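Local structure of putative short-chain oxidoreductase (Thermus thermophilus, 2YUT) at residues L164-T169 / A182-A188. The protein binds NADP in a Rossmann-type fold and, as a member of the short-chain dehydrogenase/reductase family, is probably an oxidoreductase. Numbering follows the deposited sequence.
With NAP (NADP nicotinamide-adenine-dinucleotide phosphate), chain B.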
loop_
_atom_site.group_PDB
_atom_site.type_symbol
_atom_site.label_atom_id
_atom_site.label_comp_id
_atom_site.label_asym_id
_atom_site.label_seq_id
_atom_site.Cartn_x
_atom_site.Cartn_y
_atom_site.Cartn_z
ATOM N N LEU A 164 -1.481 -6.407 15.780
ATOM C CA LEU A 164 -0.731 -6.961 16.892
ATOM C C LEU A 164 0.406 -6.059 17.317
ATOM O O LEU A 164 0.965 -5.324 16.508
ATOM C CB LEU A 164 -0.122 -8.316 16.501
ATOM C CG LEU A 164 -1.026 -9.514 16.199
ATOM C CD1 LEU A 164 -0.201 -10.626 15.578
ATOM C CD2 LEU A 164 -1.692 -9.990 17.471
ATOM N N PRO A 165 0.749 -6.087 18.612
ATOM C CA PRO A 165 1.857 -5.264 19.100
ATOM C C PRO A 165 3.081 -6.098 18.707
ATOM O O PRO A 165 2.935 -7.108 18.015
ATOM C CB PRO A 165 1.623 -5.239 20.604
ATOM C CG PRO A 165 1.048 -6.608 20.858
ATOM C CD PRO A 165 0.058 -6.763 19.725
ATOM N N ALA A 166 4.277 -5.712 19.125
ATOM C CA ALA A 166 5.447 -6.505 18.755
ATOM C C ALA A 166 5.314 -7.941 19.286
ATOM O O ALA A 166 4.818 -8.161 20.396
ATOM C CB ALA A 166 6.716 -5.861 19.293
ATOM N N VAL A 167 5.747 -8.906 18.478
ATOM C CA VAL A 167 5.699 -10.325 18.833
ATOM C C VAL A 167 7.093 -10.895 18.570
ATOM O O VAL A 167 7.699 -10.609 17.537
ATOM C CB VAL A 167 4.658 -11.083 17.968
ATOM C CG1 VAL A 167 4.562 -12.539 18.404
ATOM C CG2 VAL A 167 3.299 -10.412 18.085
ATOM N N ALA A 168 7.601 -11.689 19.508
ATOM C CA ALA A 168 8.938 -12.268 19.386
ATOM C C ALA A 168 9.018 -13.412 18.382
ATOM O O ALA A 168 8.757 -14.560 18.727
ATOM C CB ALA A 168 9.427 -12.745 20.762
ATOM N N THR A 169 9.372 -13.090 17.140
ATOM C CA THR A 169 9.501 -14.094 16.087
ATOM C C THR A 169 10.719 -13.763 15.236
ATOM O O THR A 169 11.357 -12.723 15.420
ATOM C CB THR A 169 8.285 -14.107 15.143
ATOM O OG1 THR A 169 8.294 -12.908 14.354
ATOM C CG2 THR A 169 6.980 -14.188 15.935
ATOM N N ALA A 182 8.079 -7.829 23.802
ATOM C CA ALA A 182 7.371 -8.465 22.691
ATOM C C ALA A 182 6.655 -9.730 23.171
ATOM O O ALA A 182 7.236 -10.548 23.889
ATOM C CB ALA A 182 8.345 -8.811 21.574
ATOM N N LEU A 183 5.396 -9.888 22.772
ATOM C CA LEU A 183 4.603 -11.050 23.171
ATOM C C LEU A 183 5.165 -12.346 22.613
ATOM O O LEU A 183 5.885 -12.345 21.615
ATOM C CB LEU A 183 3.165 -10.924 22.669
ATOM C CG LEU A 183 2.333 -9.695 23.021
ATOM C CD1 LEU A 183 0.976 -9.812 22.333
ATOM C CD2 LEU A 183 2.170 -9.588 24.523
ATOM N N SER A 184 4.831 -13.456 23.264
ATOM C CA SER A 184 5.261 -14.755 22.783
ATOM C C SER A 184 4.290 -15.016 21.639
ATOM O O SER A 184 3.131 -14.607 21.704
ATOM C CB SER A 184 5.094 -15.827 23.871
ATOM O OG SER A 184 3.737 -15.961 24.255
ATOM N N PRO A 185 4.747 -15.674 20.565
ATOM C CA PRO A 185 3.803 -15.921 19.474
ATOM C C PRO A 185 2.566 -16.704 19.925
ATOM O O PRO A 185 1.464 -16.466 19.433
ATOM C CB PRO A 185 4.653 -16.660 18.431
ATOM C CG PRO A 185 5.797 -17.231 19.222
ATOM C CD PRO A 185 6.096 -16.155 20.229
ATOM N N GLU A 186 2.746 -17.613 20.881
ATOM C CA GLU A 186 1.630 -18.409 21.390
ATOM C C GLU A 186 0.562 -17.524 22.020
ATOM O O GLU A 186 -0.631 -17.760 21.848
ATOM C CB GLU A 186 2.116 -19.427 22.431
ATOM C CG GLU A 186 2.945 -20.578 21.867
ATOM C CD GLU A 186 4.384 -20.194 21.579
ATOM O OE1 GLU A 186 4.801 -19.076 21.952
ATOM O OE2 GLU A 186 5.105 -21.023 20.984
ATOM N N GLU A 187 0.998 -16.503 22.750
ATOM C CA GLU A 187 0.075 -15.583 23.403
ATOM C C GLU A 187 -0.693 -14.741 22.374
ATOM O O GLU A 187 -1.892 -14.507 22.524
ATOM C CB GLU A 187 0.841 -14.657 24.358
ATOM C CG GLU A 187 -0.059 -13.770 25.200
ATOM C CD GLU A 187 -0.889 -14.555 26.210
ATOM O OE1 GLU A 187 -0.939 -15.803 26.128
ATOM O OE2 GLU A 187 -1.499 -13.916 27.089
ATOM N N ALA A 188 -0.002 -14.283 21.334
ATOM C CA ALA A 188 -0.650 -13.475 20.295
ATOM C C ALA A 188 -1.727 -14.302 19.592
ATOM O O ALA A 188 -2.835 -13.830 19.353
ATOM C CB ALA A 188 0.387 -12.985 19.280
HETATM P PA NAP B . 7.817 -14.611 10.475
HETATM O O1A NAP B . 9.105 -14.031 9.703
HETATM O O2A NAP B . 8.171 -15.395 11.679
HETATM O O5B NAP B . 7.022 -15.493 9.391
HETATM C C5B NAP B . 6.734 -14.958 8.098
HETATM C C4B NAP B . 5.996 -15.994 7.251
HETATM O O4B NAP B . 5.713 -15.405 5.970
HETATM C C3B NAP B . 6.893 -17.209 6.997
HETATM O O3B NAP B . 6.121 -18.410 7.083
HETATM C C2B NAP B . 7.346 -16.985 5.555
HETATM O O2B NAP B . 7.574 -18.249 4.926
HETATM C C1B NAP B . 6.043 -16.410 5.001
HETATM N N9A NAP B . 6.275 -15.805 3.670
HETATM C C8A NAP B . 7.040 -14.744 3.421
HETATM N N7A NAP B . 7.044 -14.498 2.113
HETATM C C5A NAP B . 6.275 -15.409 1.525
HETATM C C6A NAP B . 5.922 -15.671 0.207
HETATM N N6A NAP B . 6.380 -14.903 -0.779
HETATM N N1A NAP B . 5.118 -16.711 -0.054
HETATM C C2A NAP B . 4.662 -17.480 0.919
HETATM N N3A NAP B . 4.978 -17.262 2.183
HETATM C C4A NAP B . 5.780 -16.242 2.517
HETATM O O3 NAP B . 6.896 -13.325 10.781
HETATM P PN NAP B . 5.724 -13.328 11.886
HETATM O O1N NAP B . 6.188 -12.597 13.088
HETATM O O2N NAP B . 5.189 -14.697 12.055
HETATM O O5D NAP B . 4.588 -12.413 11.203
HETATM C C5D NAP B . 3.383 -12.995 10.699
HETATM C C4D NAP B . 2.399 -11.916 10.235
HETATM O O4D NAP B . 2.142 -11.066 11.371
HETATM C C3D NAP B . 3.035 -11.021 9.169
HETATM O O3D NAP B . 2.036 -10.412 8.347
HETATM C C2D NAP B . 3.714 -9.965 10.036
HETATM O O2D NAP B . 3.942 -8.757 9.304
HETATM C C1D NAP B . 2.582 -9.739 11.036
HETATM N N1N NAP B . 3.003 -8.964 12.225
HETATM C C2N NAP B . 4.105 -9.383 12.982
HETATM C C3N NAP B . 4.498 -8.649 14.095
HETATM C C7N NAP B . 5.698 -9.108 14.928
HETATM O O7N NAP B . 6.175 -8.386 15.802
HETATM N N7N NAP B . 6.165 -10.314 14.620
HETATM C C4N NAP B . 3.800 -7.502 14.455
HETATM C C5N NAP B . 2.704 -7.083 13.708
HETATM C C6N NAP B . 2.302 -7.809 12.594
HETATM P P2B NAP B . 9.023 -18.952 4.927
HETATM O O1X NAP B . 9.689 -18.691 6.369
HETATM O O2X NAP B . 8.717 -20.531 4.840
HETATM O O3X NAP B . 9.880 -18.480 3.816
#
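Val167 and Leu183 meet in a single beta bridge where, in this Rossmann-fold short-chain dehydrogenase/reductase, the loop after the last strand of the parallel sheet, 158-162, runs alongside the entry to helix 185-196. Leu183 N gives to Ala166 O at 3.0 Å, and Ala168 N gives to Leu183 O at 2.8 Å, the latter almost straight (172°). Between these two alanines, Val167 turns its own polar atoms to the other side of the loop backbone: Val167 N donates to O7N of NADP at 2.8 Å, and Val167 O accepts a weak bond from N7N.

The buried side is apolar. A chi1 of -177° swings CG1 of beta-branched Val167 away from its own nitrogen to within 3.6 Å of Pro185 CA, leaving CG2 for Ala188 CB, a side chain small enough to admit Leu164 CD2 too. Leu12 of helix 11-19 touches Leu164, Val167 and Ala188. A glycine here would lose both methyl contacts and probably open a gap between the helix start and the nicotinamide carboxamide.

The other side is partly exposed, though still close: Leu183 crosses the Pro165 ring at about a right angle, CD1 3.5 Å from CG. Ala182 CB lies 4.1 Å from Ala166 CB and 4.2 Å from Ala168 CB. Pro185 suits a first helical turn, which needs no N-H from it; before it, N-cap Ser184 points away from the loop, its OG accepting from Glu187 N at 3.2 Å.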